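Local atomic coordinates of tube-forming protein in Mycobacterial Envelpe, TiME (PDB entry 7CU9), a protein that probably forms a tube across the mycobacterial outer envelope for protein secretion, with a PknH-like soluble domain. Residues Tyr10-Lys15 / Gly67-Gln72; Ser30-Pro35 / Leu81-Val86. All coordinates share one frame; numbering follows the deposited sequence.

Contact 1 of 2, residues Tyr10-Lys15 / Gly67-Gln72; sequences YAVMPK and GGATAQ
Val-12 points at strand 63-72 from the segment that follows the short helix 8-11 and sets its two methyl groups against that strand, in the antiparallel sheet of the PknH-like domain. The two methyls lie along one face of the strand, CG1 toward Ala-69 and CG2 toward Gly-67. Val-12 CG1, anti to the backbone N (chi1 179°), lies over Ala-69, whose methyl points toward it, and also comes within 3.8 Å of Gly-68 C. Val-12 CG2, anti to the carbonyl carbon, faces back along the strand to the peptide of Gly-67, 3.8 Å from Gly-67 O. At the two glycines the valine packs directly on main-chain atoms; Val-12 and Gly-68 come to 6.0 Å between their CA atoms. The strand it meets is flanked by strands 28-32 and 77-89, through backbone hydrogen bonds of Gly-68 with Phe-32 and of Ala-69 with Gln-84. Farther along, Pro-14 occupies the N-cap position of helix 15-22, and Lys-15 N is hydrogen-bonded to Glu-29 OE1. The apolar centre of the contact is the methyl pair Val-12 CG1 and Ala-69 CB, 3.6 Å apart.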
loop_
_atom_site.group_PDB
_atom_site.type_symbol
_atom_site.label_atom_id
_atom_site.label_comp_id
_atom_site.label_asym_id
_atom_site.label_seq_id
_atom_site.Cartn_x
_atom_site.Cartn_y
_atom_site.Cartn_z
ATOM N N TYR B 10 8.231 1.145 24.013
ATOM C CA TYR B 10 8.154 2.140 22.908
ATOM C C TYR B 10 8.738 1.611 21.589
ATOM O O TYR B 10 8.877 2.433 20.666
ATOM C CB TYR B 10 8.793 3.464 23.340
ATOM C CG TYR B 10 10.196 3.374 23.884
ATOM C CD1 TYR B 10 10.434 3.161 25.232
ATOM C CD2 TYR B 10 11.294 3.535 23.055
ATOM C CE1 TYR B 10 11.720 3.093 25.738
ATOM C CE2 TYR B 10 12.587 3.470 23.544
ATOM C CZ TYR B 10 12.804 3.250 24.892
ATOM O OH TYR B 10 14.077 3.183 25.380
ATOM N N ALA B 11 9.008 0.306 21.462
ATOM C CA ALA B 11 9.492 -0.305 20.200
ATOM C C ALA B 11 8.315 -0.715 19.301
ATOM O O ALA B 11 8.542 -0.966 18.106
ATOM C CB ALA B 11 10.391 -1.480 20.494
ATOM N N VAL B 12 7.103 -0.793 19.846
ATOM C CA VAL B 12 5.887 -1.200 19.080
ATOM C C VAL B 12 5.214 0.069 18.558
ATOM O O VAL B 12 4.772 0.888 19.386
ATOM C CB VAL B 12 4.933 -2.046 19.939
ATOM C CG1 VAL B 12 3.677 -2.431 19.171
ATOM C CG2 VAL B 12 5.621 -3.278 20.497
ATOM N N MET B 13 5.162 0.235 17.235
ATOM C CA MET B 13 4.599 1.446 16.588
ATOM C C MET B 13 3.086 1.448 16.783
ATOM O O MET B 13 2.420 0.445 16.530
ATOM C CB MET B 13 4.934 1.488 15.094
ATOM C CG MET B 13 6.420 1.589 14.796
ATOM S SD MET B 13 7.195 3.067 15.512
ATOM C CE MET B 13 7.956 2.377 16.979
ATOM N N PRO B 14 2.502 2.570 17.259
ATOM C CA PRO B 14 1.054 2.673 17.412
ATOM C C PRO B 14 0.357 2.827 16.052
ATOM O O PRO B 14 1.033 3.073 15.068
ATOM C CB PRO B 14 0.896 3.923 18.288
ATOM C CG PRO B 14 2.070 4.782 17.903
ATOM C CD PRO B 14 3.201 3.801 17.659
ATOM N N LYS B 15 -0.970 2.673 16.032
ATOM C CA LYS B 15 -1.768 2.635 14.775
ATOM C C LYS B 15 -1.504 3.890 13.927
ATOM O O LYS B 15 -1.444 3.749 12.695
ATOM C CB LYS B 15 -3.255 2.430 15.072
ATOM C CG LYS B 15 -3.919 3.458 15.976
ATOM C CD LYS B 15 -5.392 3.171 16.157
ATOM C CE LYS B 15 -6.097 4.178 17.040
ATOM N NZ LYS B 15 -7.442 3.691 17.429
ATOM N N GLY B 67 6.516 -7.364 24.004
ATOM C CA GLY B 67 5.334 -6.576 23.644
ATOM C C GLY B 67 5.040 -6.707 22.172
ATOM O O GLY B 67 5.970 -6.960 21.385
ATOM N N GLY B 68 3.787 -6.500 21.808
ATOM C CA GLY B 68 3.393 -6.504 20.396
ATOM C C GLY B 68 2.091 -5.779 20.199
ATOM O O GLY B 68 1.492 -5.302 21.189
ATOM N N ALA B 69 1.658 -5.690 18.954
ATOM C CA ALA B 69 0.327 -5.155 18.618
ATOM C C ALA B 69 -0.116 -5.741 17.286
ATOM O O ALA B 69 0.740 -6.102 16.456
ATOM C CB ALA B 69 0.359 -3.652 18.583
ATOM N N THR B 70 -1.429 -5.844 17.121
ATOM C CA THR B 70 -2.086 -6.076 15.817
ATOM C C THR B 70 -2.897 -4.822 15.503
ATOM O O THR B 70 -3.566 -4.318 16.418
ATOM C CB THR B 70 -2.968 -7.325 15.846
ATOM O OG1 THR B 70 -2.243 -8.400 16.444
ATOM C CG2 THR B 70 -3.439 -7.709 14.461
ATOM N N ALA B 71 -2.802 -4.313 14.277
ATOM C CA ALA B 71 -3.527 -3.103 13.839
ATOM C C ALA B 71 -4.199 -3.401 12.499
ATOM O O ALA B 71 -3.663 -4.212 11.733
ATOM C CB ALA B 71 -2.589 -1.926 13.778
ATOM N N GLN B 72 -5.362 -2.794 12.260
ATOM C CA GLN B 72 -6.198 -3.052 11.061
ATOM C C GLN B 72 -6.824 -1.741 10.586
ATOM O O GLN B 72 -6.941 -0.800 11.391
ATOM C CB GLN B 72 -7.350 -4.005 11.376
ATOM C CG GLN B 72 -6.933 -5.423 11.708
ATOM C CD GLN B 72 -8.137 -6.309 11.900
ATOM O OE1 GLN B 72 -9.290 -5.869 11.830
ATOM N NE2 GLN B 72 -7.881 -7.577 12.153
#

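Contact 2 of 2, residues Ser30-Pro35 / Leu81-Val86; sequences SEFTAP and LVKQAV
Phe-32 and Lys-83 meet at about a right angle, the extended lysine chain running across the end of the phenylalanine ring. Ring atom Phe-32 CZ lies 3.9 Å from Lys-83 CE, with CE1 slightly farther off from the same methylene. The backbone carbonyl of Gln-84 approaches the ring too, its O 3.5 Å from Phe-32 CZ. Both partners come at the ring obliquely. With chi1 at 52°, Phe-32 CG sits between the backbone N and the carbonyl carbon, which carries the ring toward strand 77-89, past strand 63-72. In the antiparallel sheet of the PknH-like domain strands 28-32 and 77-89 are not direct neighbours: strand 63-72 runs between them. The ring therefore spans this middle strand, touching Thr-70 on the way, and joins the outermost strand to the second one in. Phe-36 and Phe-32 stack edge-to-face (T-shaped), and Lys-83 also touches Phe-36. The lysine, anti at CG and extended to its tip, presents aliphatic carbon to the aromatic ring and carries its charge beyond it, where Lys-83 NZ forms a salt bridge with Asp-51.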
loop_
_atom_site.group_PDB
_atom_site.type_symbol
_atom_site.label_atom_id
_atom_site.label_comp_id
_atom_site.label_asym_id
_atom_site.label_seq_id
_atom_site.Cartn_x
_atom_site.Cartn_y
_atom_site.Cartn_z
ATOM N N SER B 30 -4.918 -3.590 18.812
ATOM C CA SER B 30 -4.955 -4.375 20.066
ATOM C C SER B 30 -3.516 -4.704 20.459
ATOM O O SER B 30 -2.839 -5.390 19.677
ATOM C CB SER B 30 -5.781 -5.616 19.898
ATOM O OG SER B 30 -5.809 -6.361 21.105
ATOM N N GLU B 31 -3.067 -4.203 21.607
ATOM C CA GLU B 31 -1.704 -4.454 22.137
ATOM C C GLU B 31 -1.723 -5.763 22.925
ATOM O O GLU B 31 -2.786 -6.112 23.471
ATOM C CB GLU B 31 -1.248 -3.293 23.020
ATOM C CG GLU B 31 -1.104 -1.981 22.271
ATOM C CD GLU B 31 -0.685 -0.804 23.133
ATOM O OE1 GLU B 31 -0.459 -1.006 24.346
ATOM O OE2 GLU B 31 -0.583 0.311 22.592
ATOM N N PHE B 32 -0.595 -6.475 22.971
ATOM C CA PHE B 32 -0.421 -7.692 23.800
ATOM C C PHE B 32 0.961 -7.661 24.463
ATOM O O PHE B 32 1.889 -7.005 23.956
ATOM C CB PHE B 32 -0.679 -8.959 22.979
ATOM C CG PHE B 32 0.089 -9.086 21.686
ATOM C CD1 PHE B 32 -0.401 -8.544 20.508
ATOM C CD2 PHE B 32 1.270 -9.806 21.636
ATOM C CE1 PHE B 32 0.298 -8.683 19.321
ATOM C CE2 PHE B 32 1.974 -9.939 20.448
ATOM C CZ PHE B 32 1.480 -9.387 19.290
ATOM N N THR B 33 1.064 -8.317 25.616
ATOM C CA THR B 33 2.253 -8.282 26.505
ATOM C C THR B 33 2.812 -9.691 26.714
ATOM O O THR B 33 3.744 -9.845 27.519
ATOM C CB THR B 33 1.881 -7.624 27.838
ATOM O OG1 THR B 33 0.832 -8.424 28.385
ATOM C CG2 THR B 33 1.436 -6.189 27.669
ATOM N N ALA B 34 2.270 -10.687 26.012
ATOM C CA ALA B 34 2.735 -12.085 26.088
ATOM C C ALA B 34 2.643 -12.707 24.703
ATOM O O ALA B 34 1.707 -12.424 23.959
ATOM C CB ALA B 34 1.912 -12.861 27.085
ATOM N N PRO B 35 3.607 -13.571 24.330
ATOM C CA PRO B 35 3.492 -14.341 23.099
ATOM C C PRO B 35 2.203 -15.173 23.125
ATOM O O PRO B 35 1.777 -15.589 24.195
ATOM C CB PRO B 35 4.724 -15.254 23.099
ATOM C CG PRO B 35 5.699 -14.592 24.047
ATOM C CD PRO B 35 4.839 -13.877 25.072
ATOM N N LEU B 81 -3.737 -5.249 7.440
ATOM C CA LEU B 81 -3.466 -5.790 8.792
ATOM C C LEU B 81 -1.954 -5.761 9.004
ATOM O O LEU B 81 -1.207 -6.180 8.098
ATOM C CB LEU B 81 -4.026 -7.205 8.959
ATOM C CG LEU B 81 -3.815 -7.818 10.346
ATOM C CD1 LEU B 81 -4.954 -8.748 10.726
ATOM C CD2 LEU B 81 -2.482 -8.551 10.430
ATOM N N VAL B 82 -1.535 -5.257 10.158
ATOM C CA VAL B 82 -0.101 -5.086 10.505
ATOM C C VAL B 82 0.106 -5.651 11.906
ATOM O O VAL B 82 -0.648 -5.287 12.822
ATOM C CB VAL B 82 0.331 -3.615 10.413
ATOM C CG1 VAL B 82 1.777 -3.425 10.840
ATOM C CG2 VAL B 82 0.103 -3.072 9.012
ATOM N N LYS B 83 1.106 -6.505 12.068
ATOM C CA LYS B 83 1.417 -7.096 13.385
ATOM C C LYS B 83 2.894 -6.850 13.689
ATOM O O LYS B 83 3.724 -6.839 12.765
ATOM C CB LYS B 83 1.035 -8.576 13.406
ATOM C CG LYS B 83 1.015 -9.221 14.784
ATOM C CD LYS B 83 0.403 -10.588 14.734
ATOM C CE LYS B 83 0.369 -11.289 16.069
ATOM N NZ LYS B 83 -0.431 -12.533 15.994
ATOM N N GLN B 84 3.183 -6.643 14.966
ATOM C CA GLN B 84 4.550 -6.418 15.486
ATOM C C GLN B 84 4.747 -7.268 16.738
ATOM O O GLN B 84 3.790 -7.409 17.520
ATOM C CB GLN B 84 4.728 -4.956 15.867
ATOM C CG GLN B 84 4.615 -3.999 14.700
ATOM C CD GLN B 84 4.555 -2.590 15.226
ATOM O OE1 GLN B 84 5.554 -2.029 15.672
ATOM N NE2 GLN B 84 3.359 -2.025 15.228
ATOM N N ALA B 85 5.953 -7.792 16.929
ATOM C CA ALA B 85 6.347 -8.494 18.167
ATOM C C ALA B 85 7.798 -8.143 18.465
ATOM O O ALA B 85 8.620 -8.190 17.541
ATOM C CB ALA B 85 6.152 -9.983 18.029
ATOM N N VAL B 86 8.086 -7.775 19.706
ATOM C CA VAL B 86 9.460 -7.413 20.141
ATOM C C VAL B 86 9.747 -8.171 21.429
ATOM O O VAL B 86 8.986 -8.017 22.397
ATOM C CB VAL B 86 9.635 -5.897 20.333
ATOM C CG1 VAL B 86 11.052 -5.558 20.759
ATOM C CG2 VAL B 86 9.251 -5.126 19.080
#

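How the contacts relate
The centres of contacts 1 and 2 are about 6 Å apart, at the 28-32 edge of the chain's antiparallel sheet. Along the chain their segments alternate: 10-15, 30-35, 67-72, then 81-86. Strand 63-72 supplies the second segment of contact 1 and lies between the two strands of contact 2. Val-12 and Phe-32 pack on opposite faces of it; Ala-69 N is 3.3 Å from Phe-32 CE1. A probable hydrogen bond from Met-13 N to Gln-84 OE1, 2.8 Å, ties segment 10-15 to strand 77-89 directly. Together the contacts bring segment 10-15 against one face of strand 63-72 and Phe-32 of strand 28-32 across the other, within one domain.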